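Local coordinates for protein putative ABC transporter (PDB 4PE6) that probably serves as the solute-binding component of an ABC transporter, likely for carbohydrate-like compounds, and holds (2R,3S)-2,3,4-trihydroxybutanoic acid in its pocket, at residues N30-T35 / V111-I116; T68-Q73 / N88-T93; S205-V210 / Q221-A226; V233-N238 / S243-N248. One frame throughout, in Å; residues are numbered along the deposited sequence.

Contact 1: residues N30-T35 / V111-I116; sequences NGWRQT and VFDSAI. With LTH ((2R,3S)-2,3,4-trihydroxybutanoic acid), chain C.
W32 and D113 come at each other from opposite directions, each with CG anti to its own backbone N (chi1 -176° and -174°). The far rim of the indole therefore meets the carboxylate, with W32 CH2 3.4 Å from D113 OD2. The two planes are 31° apart, so the carboxylate lies obliquely to the ring. Next to W32, the chain of R33 bends at chi2 and turns the edge of its guanidinium to the ligand, with ligand O near its plane. The NH2 of R33 is 4.2 Å from D113 OD2, which lies over a face of the guanidinium. This is charge proximity without a bond.

The site is the ligand cleft of a periplasmic binding protein. W32 and R33 stand in the first turn of helix 31-49, and D113 follows strand 108-112. The trihydroxybutanoic acid is bonded by N30, R33 and D113, and its C2 lies over one face of the W32 ring. D113 takes two of the three ligand hydroxyls: O2 donates to OD2 at 2.6 Å and O4 to OD1 at 2.5 Å. N88 and Q263 also donate to this carboxylate. At the acid end, ligand O accepts from N30 ND2 at 3.0 Å, in a nearly straight bond. It accepts from R33 NE as well, and NE is shared with ligand O2. N30 ND2 also donates to the M187 carbonyl. N30 is the N-cap too, its OD1 taking the backbone N-H of R33 at 2.8 Å. The indole NE1 is held by the S259 carbonyl, and R33 NH1 by N25. S259 OG is hydrogen-bonded to the ligand.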
loop_
_atom_site.group_PDB
_atom_site.type_symbol
_atom_site.label_atom_id
_atom_site.label_comp_id
_atom_site.label_asym_id
_atom_site.label_seq_id
_atom_site.Cartn_x
_atom_site.Cartn_y
_atom_site.Cartn_z
ATOM N N ASN A 30 -8.862 -2.274 -4.963
ATOM C CA ASN A 30 -7.672 -2.356 -5.790
ATOM C C ASN A 30 -6.927 -3.648 -5.477
ATOM O O ASN A 30 -7.152 -4.288 -4.439
ATOM C CB ASN A 30 -6.783 -1.084 -5.696
ATOM C CG ASN A 30 -5.941 -1.026 -4.413
ATOM O OD1 ASN A 30 -5.403 -2.031 -3.958
ATOM N ND2 ASN A 30 -5.799 0.176 -3.847
ATOM N N GLY A 31 -6.064 -4.061 -6.396
ATOM C CA GLY A 31 -5.424 -5.371 -6.319
ATOM C C GLY A 31 -4.416 -5.448 -5.177
ATOM O O GLY A 31 -4.174 -6.525 -4.634
ATOM N N TRP A 32 -3.833 -4.291 -4.812
ATOM C CA TRP A 32 -2.868 -4.239 -3.709
ATOM C C TRP A 32 -3.586 -4.658 -2.417
ATOM O O TRP A 32 -3.082 -5.468 -1.636
ATOM C CB TRP A 32 -2.245 -2.824 -3.618
ATOM C CG TRP A 32 -1.162 -2.662 -2.577
ATOM C CD1 TRP A 32 0.175 -2.659 -2.793
ATOM C CD2 TRP A 32 -1.339 -2.436 -1.163
ATOM N NE1 TRP A 32 0.849 -2.497 -1.601
ATOM C CE2 TRP A 32 -0.055 -2.331 -0.593
ATOM C CE3 TRP A 32 -2.453 -2.332 -0.328
ATOM C CZ2 TRP A 32 0.145 -2.127 0.765
ATOM C CZ3 TRP A 32 -2.271 -2.122 1.004
ATOM C CH2 TRP A 32 -0.969 -2.001 1.553
ATOM N N ARG A 33 -4.785 -4.121 -2.210
ATOM C CA ARG A 33 -5.559 -4.412 -1.011
ATOM C C ARG A 33 -6.015 -5.866 -0.991
ATOM O O ARG A 33 -6.118 -6.476 0.064
ATOM C CB ARG A 33 -6.764 -3.489 -0.911
ATOM C CG ARG A 33 -6.443 -2.033 -0.619
ATOM C CD ARG A 33 -5.949 -1.782 0.816
ATOM N NE ARG A 33 -5.678 -0.357 0.967
ATOM C CZ ARG A 33 -6.336 0.495 1.769
ATOM N NH1 ARG A 33 -7.277 0.101 2.578
ATOM N NH2 ARG A 33 -6.013 1.773 1.760
ATOM N N GLN A 34 -6.288 -6.401 -2.172
ATOM C CA GLN A 34 -6.641 -7.809 -2.285
ATOM C C GLN A 34 -5.473 -8.732 -1.935
ATOM O O GLN A 34 -5.676 -9.727 -1.267
ATOM C CB GLN A 34 -7.235 -8.102 -3.650
ATOM C CG GLN A 34 -8.687 -7.669 -3.656
ATOM C CD GLN A 34 -9.206 -7.330 -5.013
ATOM O OE1 GLN A 34 -8.813 -7.928 -6.011
ATOM N NE2 GLN A 34 -10.104 -6.353 -5.066
ATOM N N THR A 35 -4.258 -8.366 -2.318
ATOM C CA THR A 35 -3.096 -9.138 -1.920
ATOM C C THR A 35 -2.882 -8.987 -0.407
ATOM O O THR A 35 -2.556 -9.957 0.293
ATOM C CB THR A 35 -1.845 -8.727 -2.706
ATOM O OG1 THR A 35 -2.000 -9.100 -4.077
ATOM C CG2 THR A 35 -0.605 -9.418 -2.144
ATOM N N VAL A 111 -3.064 -0.255 14.178
ATOM C CA VAL A 111 -3.349 0.444 12.948
ATOM C C VAL A 111 -2.191 0.163 12.001
ATOM O O VAL A 111 -1.026 0.344 12.369
ATOM C CB VAL A 111 -3.468 1.947 13.207
ATOM C CG1 VAL A 111 -3.478 2.734 11.898
ATOM C CG2 VAL A 111 -4.702 2.237 14.058
ATOM N N PHE A 112 -2.485 -0.289 10.791
ATOM C CA PHE A 112 -1.425 -0.585 9.843
ATOM C C PHE A 112 -1.654 0.062 8.493
ATOM O O PHE A 112 -2.767 0.470 8.171
ATOM C CB PHE A 112 -1.138 -2.093 9.706
ATOM C CG PHE A 112 -2.204 -2.845 8.980
ATOM C CD1 PHE A 112 -3.341 -3.244 9.648
ATOM C CD2 PHE A 112 -2.088 -3.113 7.629
ATOM C CE1 PHE A 112 -4.342 -3.958 8.988
ATOM C CE2 PHE A 112 -3.078 -3.797 6.966
ATOM C CZ PHE A 112 -4.203 -4.213 7.637
ATOM N N ASP A 113 -0.577 0.172 7.726
ATOM C CA ASP A 113 -0.571 0.833 6.428
ATOM C C ASP A 113 -1.160 2.230 6.515
ATOM O O ASP A 113 -1.870 2.684 5.605
ATOM C CB ASP A 113 -1.344 -0.018 5.405
ATOM C CG ASP A 113 -1.252 0.531 3.994
ATOM O OD1 ASP A 113 -0.137 0.890 3.584
ATOM O OD2 ASP A 113 -2.301 0.597 3.293
ATOM N N SER A 114 -0.856 2.902 7.626
ATOM C CA SER A 114 -1.292 4.260 7.901
ATOM C C SER A 114 -0.660 4.710 9.213
ATOM O O SER A 114 -0.277 3.880 10.046
ATOM C CB SER A 114 -2.802 4.363 8.043
ATOM O OG SER A 114 -3.433 4.478 6.767
ATOM N N ALA A 115 -0.595 6.024 9.378
ATOM C CA ALA A 115 -0.191 6.655 10.630
ATOM C C ALA A 115 -1.287 7.634 11.015
ATOM O O ALA A 115 -1.560 8.576 10.275
ATOM C CB ALA A 115 1.100 7.408 10.427
ATOM N N ILE A 116 -1.910 7.433 12.157
ATOM C CA ILE A 116 -2.938 8.357 12.617
ATOM C C ILE A 116 -2.738 8.634 14.087
ATOM O O ILE A 116 -2.055 7.891 14.779
ATOM C CB ILE A 116 -4.375 7.818 12.394
ATOM C CG1 ILE A 116 -4.642 6.551 13.219
ATOM C CG2 ILE A 116 -4.605 7.528 10.925
ATOM C CD1 ILE A 116 -5.968 5.883 12.893
HETATM O O1 LTH C . -2.277 0.856 -2.619
HETATM C C1 LTH C . -2.962 0.880 -1.531
HETATM O O LTH C . -4.173 0.594 -1.419
HETATM C C2 LTH C . -2.221 1.200 -0.210
HETATM O O2 LTH C . -3.144 1.239 0.908
HETATM C C3 LTH C . -1.518 2.540 -0.265
HETATM O O3 LTH C . -2.465 3.573 -0.530
HETATM C C4 LTH C . -0.863 2.816 1.103
HETATM O O4 LTH C . 0.163 1.803 1.268
#

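Contact 2: residues T68-Q73 / N88-T93; sequences TEQVAQ and NPASPT
The flat carboxamide of Q70 meets the backbone of N88 and A90 in its own plane. The N88 carbonyl oxygen lies close to that plane, 3.0 Å from Q70 NE2. The backbone N of A90 approaches in the carbonyl plane, on a lone pair of Q70 OE1, at 2.8 Å. Of these two hydrogen bonds the first is the straighter, at 161°, although NE2 stands well above the carbonyl plane of N88. P89 lies between N88 and A90 and has no N-H. The amide bridges the proline, taking one backbone group before it and one after.

Q70 reaches this place from helix 67-78. CG lies anti to the backbone N (chi1 -176°), and the extended chain carries the amide across to the loop. The fit is close at A90, where CB is 3.2 Å from Q70 OE1. The loop runs on from the C-terminal end of strand 84-88 in the alpha/beta fold, and S91 continues it with an ST turn, OG accepting from T93 N at 2.9 Å. The side chain of N88 is about 4 Å from the ligand at its nearest, and its ND2 donates to D113 OD2. Q70 NE2 has a second partner in S24 OG, on the neighbouring strand.

No formal charge is involved. The two bonds fix the amide's rotation: NE2 faces a carbonyl and OE1 an N-H, so turning it over would probably set donor on donor and acceptor on acceptor.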
loop_
_atom_site.group_PDB
_atom_site.type_symbol
_atom_site.label_atom_id
_atom_site.label_comp_id
_atom_site.label_asym_id
_atom_site.label_seq_id
_atom_site.Cartn_x
_atom_site.Cartn_y
_atom_site.Cartn_z
ATOM N N THR A 68 -17.486 6.056 7.249
ATOM C CA THR A 68 -18.696 5.902 8.049
ATOM C C THR A 68 -19.110 4.434 8.160
ATOM O O THR A 68 -19.469 3.970 9.242
ATOM C CB THR A 68 -19.847 6.762 7.494
ATOM O OG1 THR A 68 -19.415 8.124 7.453
ATOM C CG2 THR A 68 -21.101 6.648 8.371
ATOM N N GLU A 69 -19.037 3.685 7.064
ATOM C CA GLU A 69 -19.425 2.274 7.148
ATOM C C GLU A 69 -18.353 1.451 7.873
ATOM O O GLU A 69 -18.681 0.536 8.608
ATOM C CB GLU A 69 -19.775 1.671 5.782
ATOM C CG GLU A 69 -20.325 0.226 5.838
ATOM C CD GLU A 69 -21.478 0.006 6.825
ATOM O OE1 GLU A 69 -22.432 0.833 6.889
ATOM O OE2 GLU A 69 -21.453 -1.028 7.528
ATOM N N GLN A 70 -17.083 1.792 7.699
ATOM C CA GLN A 70 -16.017 1.096 8.433
ATOM C C GLN A 70 -16.218 1.228 9.950
ATOM O O GLN A 70 -16.047 0.272 10.708
ATOM C CB GLN A 70 -14.634 1.632 8.063
ATOM C CG GLN A 70 -13.501 0.878 8.738
ATOM C CD GLN A 70 -12.115 1.232 8.257
ATOM O OE1 GLN A 70 -11.874 2.333 7.778
ATOM N NE2 GLN A 70 -11.167 0.289 8.422
ATOM N N VAL A 71 -16.603 2.420 10.390
ATOM C CA VAL A 71 -16.834 2.641 11.815
ATOM C C VAL A 71 -17.952 1.720 12.296
ATOM O O VAL A 71 -17.817 1.065 13.328
ATOM C CB VAL A 71 -17.165 4.118 12.113
ATOM C CG1 VAL A 71 -17.637 4.274 13.549
ATOM C CG2 VAL A 71 -15.939 4.989 11.841
ATOM N N ALA A 72 -19.047 1.655 11.544
ATOM C CA ALA A 72 -20.135 0.722 11.861
ATOM C C ALA A 72 -19.639 -0.719 11.888
ATOM O O ALA A 72 -19.968 -1.473 12.791
ATOM C CB ALA A 72 -21.285 0.850 10.862
ATOM N N GLN A 73 -18.844 -1.100 10.898
ATOM C CA GLN A 73 -18.324 -2.460 10.860
ATOM C C GLN A 73 -17.446 -2.798 12.070
ATOM O O GLN A 73 -17.493 -3.916 12.589
ATOM C CB GLN A 73 -17.569 -2.693 9.564
ATOM C CG GLN A 73 -18.464 -2.751 8.345
ATOM C CD GLN A 73 -17.666 -2.823 7.052
ATOM O OE1 GLN A 73 -16.524 -2.344 6.973
ATOM N NE2 GLN A 73 -18.258 -3.430 6.031
ATOM N N ASN A 88 -6.841 -1.074 8.801
ATOM C CA ASN A 88 -6.391 -0.209 7.715
ATOM C C ASN A 88 -7.454 0.882 7.562
ATOM O O ASN A 88 -8.560 0.663 7.002
ATOM C CB ASN A 88 -6.146 -0.974 6.431
ATOM C CG ASN A 88 -5.422 -0.142 5.372
ATOM O OD1 ASN A 88 -5.660 1.052 5.255
ATOM N ND2 ASN A 88 -4.544 -0.778 4.595
ATOM N N PRO A 89 -7.142 2.068 8.080
ATOM C CA PRO A 89 -8.188 3.073 8.233
ATOM C C PRO A 89 -8.550 3.806 6.970
ATOM O O PRO A 89 -7.675 4.205 6.193
ATOM C CB PRO A 89 -7.602 4.028 9.291
ATOM C CG PRO A 89 -6.155 3.901 9.137
ATOM C CD PRO A 89 -5.862 2.505 8.659
ATOM N N ALA A 90 -9.848 3.979 6.763
ATOM C CA ALA A 90 -10.354 4.720 5.613
ATOM C C ALA A 90 -10.035 6.223 5.728
ATOM O O ALA A 90 -9.814 6.877 4.703
ATOM C CB ALA A 90 -11.863 4.518 5.474
ATOM N N SER A 91 -9.975 6.729 6.962
ATOM C CA SER A 91 -9.837 8.179 7.253
ATOM C C SER A 91 -8.738 8.445 8.261
ATOM O O SER A 91 -8.499 7.630 9.142
ATOM C CB SER A 91 -11.157 8.750 7.802
ATOM O OG SER A 91 -10.971 9.953 8.568
ATOM N N PRO A 92 -8.066 9.600 8.151
ATOM C CA PRO A 92 -7.090 9.915 9.188
ATOM C C PRO A 92 -7.709 10.252 10.563
ATOM O O PRO A 92 -6.991 10.238 11.552
ATOM C CB PRO A 92 -6.341 11.149 8.645
ATOM C CG PRO A 92 -7.071 11.601 7.443
ATOM C CD PRO A 92 -8.102 10.581 7.054
ATOM N N THR A 93 -9.004 10.578 10.598
ATOM C CA THR A 93 -9.657 11.120 11.810
ATOM C C THR A 93 -10.949 10.402 12.242
ATOM O O THR A 93 -11.250 10.303 13.427
ATOM C CB THR A 93 -9.973 12.622 11.604
ATOM O OG1 THR A 93 -10.765 12.790 10.424
ATOM C CG2 THR A 93 -8.700 13.415 11.404
#

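Contact 3: residues S205-V210 / Q221-A226; sequences STVDAV and QAFATA
F223 of helix 216-226 packs on V207 and V210 inside a beta-alpha-beta crossover, formed by strand 209-211, the helix and strand 232-235. The ring comes in with its far end. CZ of F223 is 3.8 Å from CB of V207, which sits at the ring edge, near its plane. The two side chains cross at about a right angle. V207 CG1 adds a second touch, 3.9 Å from the same CZ.

V210 meets the neighbouring corner of the ring. Its CG2 is 3.9 Å from F223 CE1 and approaches obliquely. F223 has CG anti to its carbonyl carbon (chi1 -80°), which carries the phenyl from the helix toward the sheet. The helix here lies against parallel strands of the second lobe of the binding-protein fold, and V207 enters just before strand 209-211 begins. With an alanine in place of F223 the ring is gone, and V207 and V210 would probably be left with a gap between them and the helix. Around the same ring lie V197 of helix 190-200 and the loop residues L201, I230 and P231. On the strand side, V207 and V210 also touch I150 and V152 of strand 147-153.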
loop_
_atom_site.group_PDB
_atom_site.type_symbol
_atom_site.label_atom_id
_atom_site.label_comp_id
_atom_site.label_asym_id
_atom_site.label_seq_id
_atom_site.Cartn_x
_atom_site.Cartn_y
_atom_site.Cartn_z
ATOM N N SER A 205 -2.046 18.011 -24.316
ATOM C CA SER A 205 -0.848 17.892 -25.152
ATOM C C SER A 205 -0.146 16.578 -24.857
ATOM O O SER A 205 -0.502 15.879 -23.895
ATOM C CB SER A 205 0.139 19.037 -24.859
ATOM O OG SER A 205 -0.493 20.307 -24.855
ATOM N N THR A 206 0.871 16.267 -25.655
ATOM C CA THR A 206 1.670 15.060 -25.477
ATOM C C THR A 206 2.114 14.893 -24.021
ATOM O O THR A 206 2.567 15.851 -23.377
ATOM C CB THR A 206 2.914 15.076 -26.382
ATOM O OG1 THR A 206 2.528 15.431 -27.720
ATOM C CG2 THR A 206 3.590 13.691 -26.398
ATOM N N VAL A 207 1.974 13.674 -23.512
ATOM C CA VAL A 207 2.251 13.384 -22.108
ATOM C C VAL A 207 3.527 12.564 -22.011
ATOM O O VAL A 207 3.587 11.475 -22.532
ATOM C CB VAL A 207 1.076 12.602 -21.475
ATOM C CG1 VAL A 207 1.402 12.214 -20.040
ATOM C CG2 VAL A 207 -0.196 13.442 -21.525
ATOM N N ASP A 208 4.528 13.072 -21.301
ATOM C CA ASP A 208 5.819 12.388 -21.181
ATOM C C ASP A 208 5.874 11.390 -20.019
ATOM O O ASP A 208 6.604 10.383 -20.064
ATOM C CB ASP A 208 6.911 13.438 -21.064
ATOM C CG ASP A 208 6.899 14.388 -22.250
ATOM O OD1 ASP A 208 7.216 13.907 -23.344
ATOM O OD2 ASP A 208 6.527 15.580 -22.112
ATOM N N ALA A 209 5.106 11.654 -18.981
ATOM C CA ALA A 209 5.073 10.760 -17.840
ATOM C C ALA A 209 3.746 10.815 -17.109
ATOM O O ALA A 209 3.086 11.853 -17.085
ATOM C CB ALA A 209 6.205 11.098 -16.880
ATOM N N VAL A 210 3.407 9.707 -16.463
ATOM C CA VAL A 210 2.267 9.660 -15.574
ATOM C C VAL A 210 2.701 9.155 -14.213
ATOM O O VAL A 210 3.083 7.990 -14.061
ATOM C CB VAL A 210 1.145 8.789 -16.142
ATOM C CG1 VAL A 210 -0.061 8.840 -15.222
ATOM C CG2 VAL A 210 0.803 9.255 -17.550
ATOM N N GLN A 221 -2.679 1.012 -20.877
ATOM C CA GLN A 221 -3.840 0.641 -21.673
ATOM C C GLN A 221 -4.589 1.868 -22.183
ATOM O O GLN A 221 -5.049 1.862 -23.311
ATOM C CB GLN A 221 -4.825 -0.219 -20.882
ATOM C CG GLN A 221 -4.375 -1.619 -20.492
ATOM C CD GLN A 221 -5.330 -2.252 -19.472
ATOM O OE1 GLN A 221 -5.529 -1.726 -18.359
ATOM N NE2 GLN A 221 -5.933 -3.377 -19.841
ATOM N N ALA A 222 -4.720 2.924 -21.374
ATOM C CA ALA A 222 -5.395 4.125 -21.867
ATOM C C ALA A 222 -4.661 4.693 -23.086
ATOM O O ALA A 222 -5.291 5.040 -24.098
ATOM C CB ALA A 222 -5.504 5.179 -20.783
ATOM N N PHE A 223 -3.333 4.770 -22.998
ATOM C CA PHE A 223 -2.532 5.325 -24.097
ATOM C C PHE A 223 -2.636 4.423 -25.346
ATOM O O PHE A 223 -2.773 4.917 -26.476
ATOM C CB PHE A 223 -1.078 5.570 -23.657
ATOM C CG PHE A 223 -0.891 6.850 -22.872
ATOM C CD1 PHE A 223 -1.194 6.907 -21.509
ATOM C CD2 PHE A 223 -0.425 7.997 -23.491
ATOM C CE1 PHE A 223 -1.049 8.083 -20.807
ATOM C CE2 PHE A 223 -0.291 9.185 -22.799
ATOM C CZ PHE A 223 -0.605 9.227 -21.456
ATOM N N ALA A 224 -2.612 3.110 -25.141
ATOM C CA ALA A 224 -2.805 2.168 -26.248
ATOM C C ALA A 224 -4.166 2.351 -26.921
ATOM O O ALA A 224 -4.250 2.334 -28.159
ATOM C CB ALA A 224 -2.641 0.729 -25.776
ATOM N N THR A 225 -5.214 2.566 -26.125
ATOM C CA THR A 225 -6.570 2.757 -26.671
ATOM C C THR A 225 -6.646 4.030 -27.508
ATOM O O THR A 225 -7.345 4.069 -28.513
ATOM C CB THR A 225 -7.661 2.777 -25.566
ATOM O OG1 THR A 225 -7.780 1.474 -25.009
ATOM C CG2 THR A 225 -9.023 3.144 -26.129
ATOM N N ALA A 226 -5.898 5.050 -27.089
ATOM C CA ALA A 226 -5.835 6.305 -27.816
ATOM C C ALA A 226 -4.831 6.266 -28.968
ATOM O O ALA A 226 -4.750 7.227 -29.740
ATOM C CB ALA A 226 -5.491 7.442 -26.866
#

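Contact 4: residues V233-N238 / S243-N248; sequences VTFETN and SYWKDN
F235 and W245 have the closest CA atoms across the contact, 8.3 Å apart. Segment 233-238 starts as a weakly bonded strand and leaves it after F235. It ends at N238, the N-cap of helix 239-247, whose OD1 accepts from the backbone N of A241. Residues 243-247 are the last part of that helix, with D247 N bonded to S243 O at 2.7 Å, and N248 leaves it. The chain thus turns back at once, and the helix lies over the strand it follows.

The ring of F235 touches those of W245 and Y244. W245, with CG anti to its backbone N (chi1 -166°), brings a ring face to F235. Over that face lies F235 CE2, 3.9 Å from CG of the indole. The ring of F235 and the five-membered ring of W245 have centroids 5.2 Å apart and planes at 33°, an oblique pair. The other flank of F235 meets Y244, CE1 to CD2 at 3.8 Å, where the side chains cross at about a right angle. V233 CG2 lies over one face of F235. A serine in place of F235 takes the ring away, and W245 and Y244 would probably be left beside a gap.

The helix belongs to the beta-alpha-beta unit that runs on to strand 255-258, where W245 touches A256. W245 also has a cation-pi contact with R296 of helix 293-302. Y244 meets Y217 of helix 216-226 edge-to-face.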
loop_
_atom_site.group_PDB
_atom_site.type_symbol
_atom_site.label_atom_id
_atom_site.label_comp_id
_atom_site.label_asym_id
_atom_site.label_seq_id
_atom_site.Cartn_x
_atom_site.Cartn_y
_atom_site.Cartn_z
ATOM N N VAL A 233 5.703 5.425 -16.749
ATOM C CA VAL A 233 4.621 5.182 -15.795
ATOM C C VAL A 233 5.121 4.588 -14.480
ATOM O O VAL A 233 6.292 4.198 -14.335
ATOM C CB VAL A 233 3.517 4.263 -16.398
ATOM C CG1 VAL A 233 2.833 4.940 -17.577
ATOM C CG2 VAL A 233 4.088 2.923 -16.825
ATOM N N THR A 234 4.224 4.530 -13.506
ATOM C CA THR A 234 4.513 3.943 -12.207
ATOM C C THR A 234 3.718 2.655 -12.130
ATOM O O THR A 234 2.523 2.677 -11.884
ATOM C CB THR A 234 4.121 4.892 -11.061
ATOM O OG1 THR A 234 2.747 5.296 -11.194
ATOM C CG2 THR A 234 5.009 6.122 -11.068
ATOM N N PHE A 235 4.385 1.528 -12.392
ATOM C CA PHE A 235 3.706 0.261 -12.463
ATOM C C PHE A 235 3.282 -0.278 -11.117
ATOM O O PHE A 235 3.934 -0.051 -10.101
ATOM C CB PHE A 235 4.620 -0.791 -13.102
ATOM C CG PHE A 235 4.750 -0.643 -14.576
ATOM C CD1 PHE A 235 3.645 -0.831 -15.395
ATOM C CD2 PHE A 235 5.970 -0.354 -15.155
ATOM C CE1 PHE A 235 3.752 -0.706 -16.764
ATOM C CE2 PHE A 235 6.078 -0.234 -16.536
ATOM C CZ PHE A 235 4.968 -0.412 -17.332
ATOM N N GLU A 236 2.208 -1.054 -11.173
ATOM C CA GLU A 236 1.898 -2.088 -10.175
ATOM C C GLU A 236 3.129 -2.943 -9.922
ATOM O O GLU A 236 3.886 -3.231 -10.854
ATOM C CB GLU A 236 0.804 -3.027 -10.701
ATOM C CG GLU A 236 -0.560 -2.396 -10.912
ATOM C CD GLU A 236 -0.752 -1.721 -12.256
ATOM O OE1 GLU A 236 0.225 -1.545 -13.006
ATOM O OE2 GLU A 236 -1.900 -1.340 -12.552
ATOM N N THR A 237 3.295 -3.397 -8.688
ATOM C CA THR A 237 4.347 -4.345 -8.335
ATOM C C THR A 237 3.776 -5.754 -8.405
ATOM O O THR A 237 4.082 -6.595 -7.569
ATOM C CB THR A 237 4.885 -4.063 -6.922
ATOM O OG1 THR A 237 3.782 -3.896 -6.026
ATOM C CG2 THR A 237 5.760 -2.805 -6.926
ATOM N N ASN A 238 2.920 -6.012 -9.400
ATOM C CA ASN A 238 2.309 -7.320 -9.525
ATOM C C ASN A 238 2.905 -8.080 -10.714
ATOM O O ASN A 238 3.697 -7.527 -11.477
ATOM C CB ASN A 238 0.763 -7.241 -9.565
ATOM C CG ASN A 238 0.197 -6.629 -10.836
ATOM O OD1 ASN A 238 0.905 -6.305 -11.788
ATOM N ND2 ASN A 238 -1.118 -6.472 -10.852
ATOM N N SER A 243 5.695 -8.331 -16.037
ATOM C CA SER A 243 5.763 -9.031 -17.317
ATOM C C SER A 243 5.563 -8.096 -18.512
ATOM O O SER A 243 6.223 -8.254 -19.548
ATOM C CB SER A 243 4.720 -10.155 -17.376
ATOM O OG SER A 243 4.779 -10.989 -16.223
ATOM N N TYR A 244 4.633 -7.152 -18.389
ATOM C CA TYR A 244 4.372 -6.183 -19.449
ATOM C C TYR A 244 5.597 -5.291 -19.652
ATOM O O TYR A 244 6.000 -5.009 -20.790
ATOM C CB TYR A 244 3.131 -5.348 -19.112
ATOM C CG TYR A 244 2.865 -4.207 -20.064
ATOM C CD1 TYR A 244 2.165 -4.411 -21.258
ATOM C CD2 TYR A 244 3.322 -2.920 -19.778
ATOM C CE1 TYR A 244 1.922 -3.360 -22.127
ATOM C CE2 TYR A 244 3.088 -1.871 -20.644
ATOM C CZ TYR A 244 2.392 -2.092 -21.811
ATOM O OH TYR A 244 2.169 -1.044 -22.658
ATOM N N TRP A 245 6.185 -4.865 -18.535
ATOM C CA TRP A 245 7.431 -4.105 -18.515
ATOM C C TRP A 245 8.536 -4.846 -19.310
ATOM O O TRP A 245 9.240 -4.244 -20.128
ATOM C CB TRP A 245 7.831 -3.875 -17.050
ATOM C CG TRP A 245 8.897 -2.859 -16.772
ATOM C CD1 TRP A 245 9.509 -2.034 -17.667
ATOM C CD2 TRP A 245 9.466 -2.554 -15.493
ATOM N NE1 TRP A 245 10.438 -1.250 -17.028
ATOM C CE2 TRP A 245 10.427 -1.545 -15.691
ATOM C CE3 TRP A 245 9.255 -3.040 -14.191
ATOM C CZ2 TRP A 245 11.188 -1.021 -14.643
ATOM C CZ3 TRP A 245 10.013 -2.525 -13.154
ATOM C CH2 TRP A 245 10.969 -1.521 -13.384
ATOM N N LYS A 246 8.668 -6.147 -19.079
ATOM C CA LYS A 246 9.677 -6.950 -19.777
ATOM C C LYS A 246 9.284 -7.231 -21.231
ATOM O O LYS A 246 10.035 -6.908 -22.152
ATOM C CB LYS A 246 9.932 -8.265 -19.027
ATOM C CG LYS A 246 10.984 -9.175 -19.652
ATOM C CD LYS A 246 12.287 -8.429 -19.938
ATOM C CE LYS A 246 13.384 -9.364 -20.438
ATOM N NZ LYS A 246 13.787 -10.364 -19.408
ATOM N N ASP A 247 8.096 -7.793 -21.428
ATOM C CA ASP A 247 7.671 -8.273 -22.744
ATOM C C ASP A 247 7.658 -7.167 -23.802
ATOM O O ASP A 247 7.898 -7.438 -24.969
ATOM C CB ASP A 247 6.297 -8.957 -22.665
ATOM C CG ASP A 247 6.295 -10.174 -21.742
ATOM O OD1 ASP A 247 7.370 -10.532 -21.208
ATOM O OD2 ASP A 247 5.211 -10.758 -21.534
ATOM N N ASN A 248 7.395 -5.927 -23.399
ATOM C CA ASN A 248 7.547 -4.792 -24.323
ATOM C C ASN A 248 8.887 -4.063 -24.172
ATOM O O ASN A 248 9.120 -3.035 -24.813
ATOM C CB ASN A 248 6.362 -3.831 -24.192
ATOM C CG ASN A 248 5.108 -4.375 -24.855
ATOM O OD1 ASN A 248 4.785 -4.015 -25.995
ATOM N ND2 ASN A 248 4.412 -5.272 -24.164
#

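The touching residues of all four contacts are buried, except Y244 of contact 4, which is partly exposed. The centre of contact 1 is about 5 Å from the centre of the chain. The centres of contacts 2 and 4 lie about 17 Å from it, and that of contact 3 about 24 Å, the farthest. Contact 1 is joined through the ligand, without a hydrogen bond between its segments. Contact 2 is nested inside the loop closed by contact 1 and meets it at N88 and D113. Its two bonds are neutral and run from side chain to backbone. Contacts 3 and 4 are apolar packing, on the neighbouring strands 209-211 and 232-235 of the second lobe.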